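Local coordinates for macrophage migration inhibitory factor-like protein (Leishmania major, PDB 3FWT) that belongs to the macrophage migration inhibitory factor family and assembles from three copies of a beta-alpha subunit, at residues P22-I27 with A79-E84. Sequence-based numbering, arbitrary orientation.
Sequences PFLQTI and AYVRVE
The guanidinium of Arg82 meets Gln25 with its edge: OE1 lies in the guanidinium plane, and NH1 donates to OE1 over 2.6 Å, while a second, weak bond from NH2 reaches the same oxygen. Both residues stand on central, neighbouring antiparallel strands of the beta-alpha MIF fold. The amide and guanidinium planes are 86° apart, and NH1 comes to OE1 modestly tilted from the amide plane. Arg82 NH2 also sits 3.7 Å from Phe23 CE2, at the edge of that ring and near its plane; Glu84 OE1 lies along the same rim, though its modelled place beside Arg82 is doubtful. Ile27 lies alongside Tyr80, its CD1 3.7 Å from Tyr80 CD2.

These groups share one face of the two strands, and the example illustrates how a sheet face carrying both polar and aromatic side chains meets the other subunits of a trimer. The Phe23 ring stacks on Tyr80 of a second subunit, and Glu84 OE2 hydrogen-bonds to the hydroxyls of Tyr80 and Tyr121 of that subunit. Within the chain, Gln25 NE2 is hydrogen-bonded to Ser64 OG, which would fix the amide's rotation with OE1 toward Arg82.

Leu24, Thr26, Val81 and Val83 occupy the opposite face, where Leu24 CD2 meets Val81 CG1 at 4.2 Å; Tyr44 of helix 34-52 covers Leu24 and Val81 and bonds to Thr26 OG1. The backbones join at the hydrogen-bonded pairs Phe23-Glu84, Gln25-Arg82 and Ile27-Tyr80, with six backbone hydrogen bonds.

Arg82 runs extended from the backbone, CG anti to N (chi1 -173°), then bends at chi3 (78°), which carries its head across to the neighbouring strand and brings CZ to 3.4 Å from Gln25 OE1.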
loop_
_atom_site.group_PDB
_atom_site.type_symbol
_atom_site.label_atom_id
_atom_site.label_comp_id
_atom_site.label_asym_id
_atom_site.label_seq_id
_atom_site.Cartn_x
_atom_site.Cartn_y
_atom_site.Cartn_z
ATOM N N PRO A 22 4.130 -13.845 4.900
ATOM C CA PRO A 22 4.503 -12.896 3.845
ATOM C C PRO A 22 3.299 -12.553 2.935
ATOM O O PRO A 22 2.444 -13.437 2.665
ATOM C CB PRO A 22 5.630 -13.641 3.124
ATOM C CG PRO A 22 5.365 -15.096 3.440
ATOM C CD PRO A 22 4.934 -15.075 4.841
ATOM N N PHE A 23 3.174 -11.251 2.613
ATOM C CA PHE A 23 2.130 -10.686 1.688
ATOM C C PHE A 23 2.883 -9.910 0.586
ATOM O O PHE A 23 3.851 -9.245 0.878
ATOM C CB PHE A 23 1.130 -9.776 2.436
ATOM C CG PHE A 23 0.211 -8.945 1.499
ATOM C CD1 PHE A 23 -0.881 -9.513 0.930
ATOM C CD2 PHE A 23 0.493 -7.622 1.191
ATOM C CE1 PHE A 23 -1.756 -8.793 0.079
ATOM C CE2 PHE A 23 -0.344 -6.888 0.298
ATOM C CZ PHE A 23 -1.453 -7.446 -0.209
ATOM N N LEU A 24 2.527 -10.113 -0.689
ATOM C CA LEU A 24 3.079 -9.311 -1.746
ATOM C C LEU A 24 1.945 -8.654 -2.498
ATOM O O LEU A 24 1.007 -9.368 -2.973
ATOM C CB LEU A 24 3.882 -10.152 -2.743
ATOM C CG LEU A 24 5.244 -10.711 -2.170
ATOM C CD1 LEU A 24 4.865 -12.001 -1.414
ATOM C CD2 LEU A 24 6.181 -10.987 -3.444
ATOM N N GLN A 25 2.059 -7.328 -2.621
ATOM C CA GLN A 25 1.242 -6.593 -3.600
ATOM C C GLN A 25 2.020 -6.154 -4.846
ATOM O O GLN A 25 2.989 -5.421 -4.763
ATOM C CB GLN A 25 0.592 -5.313 -2.969
ATOM C CG GLN A 25 -0.374 -4.643 -4.023
ATOM C CD GLN A 25 -1.117 -3.363 -3.581
ATOM O OE1 GLN A 25 -0.826 -2.772 -2.564
ATOM N NE2 GLN A 25 -2.194 -3.071 -4.293
ATOM N N THR A 26 1.539 -6.582 -6.005
ATOM C CA THR A 26 2.187 -6.308 -7.249
ATOM C C THR A 26 1.264 -5.297 -7.921
ATOM O O THR A 26 0.136 -5.629 -8.203
ATOM C CB THR A 26 2.264 -7.577 -8.138
ATOM O OG1 THR A 26 3.168 -8.535 -7.550
ATOM C CG2 THR A 26 2.782 -7.240 -9.540
ATOM N N ILE A 27 1.808 -4.135 -8.236
ATOM C CA ILE A 27 1.144 -3.030 -8.971
ATOM C C ILE A 27 1.872 -2.897 -10.330
ATOM O O ILE A 27 3.080 -2.590 -10.368
ATOM C CB ILE A 27 1.170 -1.735 -8.185
ATOM C CG1 ILE A 27 0.717 -1.973 -6.740
ATOM C CG2 ILE A 27 0.400 -0.564 -8.944
ATOM C CD1 ILE A 27 0.614 -0.632 -5.903
ATOM N N ALA A 79 6.664 -1.639 -12.942
ATOM C CA ALA A 79 6.048 -2.401 -11.868
ATOM C C ALA A 79 6.510 -1.907 -10.522
ATOM O O ALA A 79 7.655 -1.452 -10.394
ATOM C CB ALA A 79 6.436 -3.917 -12.016
ATOM N N TYR A 80 5.679 -2.088 -9.486
ATOM C CA TYR A 80 6.130 -1.827 -8.094
ATOM C C TYR A 80 5.623 -2.991 -7.283
ATOM O O TYR A 80 4.429 -3.380 -7.438
ATOM C CB TYR A 80 5.535 -0.487 -7.592
ATOM C CG TYR A 80 5.453 -0.367 -6.102
ATOM C CD1 TYR A 80 6.504 0.137 -5.343
ATOM C CD2 TYR A 80 4.329 -0.806 -5.436
ATOM C CE1 TYR A 80 6.375 0.241 -3.948
ATOM C CE2 TYR A 80 4.212 -0.716 -4.058
ATOM C CZ TYR A 80 5.243 -0.186 -3.332
ATOM O OH TYR A 80 5.133 -0.183 -1.940
ATOM N N VAL A 81 6.501 -3.595 -6.459
ATOM C CA VAL A 81 6.042 -4.695 -5.581
ATOM C C VAL A 81 6.299 -4.374 -4.133
ATOM O O VAL A 81 7.444 -3.943 -3.809
ATOM C CB VAL A 81 6.818 -5.974 -5.948
ATOM C CG1 VAL A 81 6.426 -7.124 -4.994
ATOM C CG2 VAL A 81 6.555 -6.296 -7.490
ATOM N N ARG A 82 5.275 -4.515 -3.258
ATOM C CA ARG A 82 5.456 -4.219 -1.846
ATOM C C ARG A 82 5.438 -5.579 -1.115
ATOM O O ARG A 82 4.462 -6.331 -1.224
ATOM C CB ARG A 82 4.323 -3.350 -1.311
ATOM C CG ARG A 82 4.557 -2.870 0.147
ATOM C CD ARG A 82 3.534 -1.872 0.598
ATOM N NE ARG A 82 2.241 -2.507 0.958
ATOM C CZ ARG A 82 1.152 -2.565 0.157
ATOM N NH1 ARG A 82 1.158 -1.980 -1.038
ATOM N NH2 ARG A 82 0.032 -3.174 0.559
ATOM N N VAL A 83 6.516 -5.911 -0.389
ATOM C CA VAL A 83 6.594 -7.194 0.292
ATOM C C VAL A 83 6.457 -6.870 1.770
ATOM O O VAL A 83 7.200 -6.035 2.289
ATOM C CB VAL A 83 7.954 -7.861 0.094
ATOM C CG1 VAL A 83 8.002 -9.340 0.707
ATOM C CG2 VAL A 83 8.343 -7.853 -1.421
ATOM N N GLU A 84 5.564 -7.580 2.441
ATOM C CA GLU A 84 5.302 -7.339 3.849
ATOM C C GLU A 84 5.363 -8.651 4.615
ATOM O O GLU A 84 5.118 -9.720 4.065
ATOM C CB GLU A 84 3.898 -6.773 4.025
ATOM C CG GLU A 84 3.795 -5.407 3.303
ATOM C CD GLU A 84 2.397 -4.878 3.344
ATOM O OE1 GLU A 84 1.998 -4.153 2.408
ATOM O OE2 GLU A 84 1.679 -5.202 4.294
#